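Regulator of polyketide synthase expression (Bifidobacterium adolescentis, PDB 3ONQ) is of unknown function but probably acts as a transcriptional regulator that binds DNA through a PucR-type C-terminal helix-turn-helix domain. Local coordinates at residues L200-S203 against T204-Y208. Numbering follows the deposited sequence.
Sequences LTVS and TFLKY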
# COMPACT_ATOMS: atom_id res chain seq x y z
N LEU B 200 29.00 -11.63 -9.86
CA LEU B 200 30.38 -11.21 -9.68
C LEU B 200 31.02 -10.92 -11.03
O LEU B 200 31.77 -9.95 -11.17
CB LEU B 200 31.17 -12.28 -8.94
CG LEU B 200 32.67 -12.02 -8.80
CD1 LEU B 200 32.93 -10.78 -7.95
CD2 LEU B 200 33.33 -13.25 -8.19
N THR B 201 30.70 -11.73 -12.04
CA THR B 201 31.34 -11.61 -13.35
C THR B 201 30.89 -10.36 -14.09
O THR B 201 31.70 -9.65 -14.68
CB THR B 201 31.10 -12.85 -14.25
OG1 THR B 201 31.53 -14.02 -13.56
CG2 THR B 201 31.90 -12.72 -15.55
N VAL B 202 29.59 -10.10 -14.07
CA VAL B 202 29.06 -8.87 -14.68
C VAL B 202 29.64 -7.65 -13.95
O VAL B 202 30.09 -6.70 -14.57
CB VAL B 202 27.52 -8.84 -14.57
CG1 VAL B 202 26.98 -7.48 -14.98
CG2 VAL B 202 26.90 -9.95 -15.43
N SER B 203 29.60 -7.69 -12.63
CA SER B 203 30.09 -6.57 -11.84
C SER B 203 31.56 -6.31 -12.18
O SER B 203 31.98 -5.17 -12.39
CB SER B 203 29.97 -6.90 -10.36
OG SER B 203 30.51 -5.85 -9.58
N THR B 204 32.35 -7.37 -12.21
CA THR B 204 33.77 -7.24 -12.45
C THR B 204 34.01 -6.75 -13.87
O THR B 204 34.87 -5.92 -14.10
CB THR B 204 34.50 -8.58 -12.25
OG1 THR B 204 34.27 -9.07 -10.92
CG2 THR B 204 35.98 -8.41 -12.46
N PHE B 205 33.23 -7.25 -14.81
CA PHE B 205 33.39 -6.87 -16.21
C PHE B 205 33.16 -5.38 -16.40
O PHE B 205 33.93 -4.72 -17.06
CB PHE B 205 32.39 -7.67 -17.04
CG PHE B 205 32.42 -7.35 -18.51
CD1 PHE B 205 33.41 -7.84 -19.33
CD2 PHE B 205 31.42 -6.58 -19.07
CE1 PHE B 205 33.41 -7.56 -20.66
CE2 PHE B 205 31.43 -6.31 -20.41
CZ PHE B 205 32.42 -6.80 -21.21
N LEU B 206 32.11 -4.85 -15.79
CA LEU B 206 31.79 -3.43 -15.87
C LEU B 206 32.85 -2.55 -15.21
O LEU B 206 33.23 -1.53 -15.74
CB LEU B 206 30.42 -3.16 -15.27
CG LEU B 206 29.22 -3.75 -16.00
CD1 LEU B 206 27.97 -3.58 -15.20
CD2 LEU B 206 29.06 -3.18 -17.38
N LYS B 207 33.33 -3.00 -14.06
CA LYS B 207 34.32 -2.28 -13.28
C LYS B 207 35.61 -2.15 -14.05
O LYS B 207 36.28 -1.13 -13.99
CB LYS B 207 34.57 -3.02 -11.97
CG LYS B 207 35.64 -2.40 -11.11
CD LYS B 207 35.78 -3.15 -9.80
CE LYS B 207 36.96 -2.63 -9.00
NZ LYS B 207 36.98 -3.17 -7.61
N TYR B 208 35.95 -3.19 -14.80
CA TYR B 208 37.23 -3.27 -15.48
C TYR B 208 37.19 -2.82 -16.92
O TYR B 208 38.01 -3.23 -17.71
CB TYR B 208 37.85 -4.65 -15.33
CG TYR B 208 38.47 -4.84 -13.98
CD1 TYR B 208 37.70 -5.19 -12.90
CD2 TYR B 208 39.82 -4.63 -13.78
CE1 TYR B 208 38.24 -5.34 -11.66
CE2 TYR B 208 40.38 -4.79 -12.54
CZ TYR B 208 39.59 -5.14 -11.49
OH TYR B 208 40.14 -5.29 -10.24
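Leu200 O is gripped twice by Thr204, one turn further along the helix: OG1 of Thr204 gives its proton to Leu200 O at 2.7 Å, and the backbone N of Thr204 reaches the same oxygen at 2.8 Å. The two donors come from opposite faces of the carbonyl plane. The hydroxyl gets there because OG1 stands beside the backbone N of its own residue (chi1 -58°), folded back over the preceding turn, a common way for a buried threonine to satisfy its hydroxyl within its own helix. Leu200 runs alongside, its CD1 3.7 Å from Thr204 OG1, so a methyl flanks the bonded hydroxyl. A valine at Thr204 would probably keep the main-chain bond but cost Leu200 O its second donor. The helical pattern continues with Phe205 N to Thr201 O, Leu206 N to Val202 O and Lys207 N to Ser203 O, the last at 3.1 Å. On another side of the helix Val202 and Leu206 point the same way, with CG1 of Val202 4.0 Å from CD1 of Leu206. Tyr208 leaves helical geometry, although its N still bonds Thr204 O. Helix 198-207 belongs to the helix-turn-helix domain: Val202 and Phe205 pack on Leu230 of helix 223-237, Leu206 meets Leu250 of helix 244-261, where Arg258 also bonds Ser203 OG, and Leu200 and Thr201 rest on Leu219 of helix 212-219.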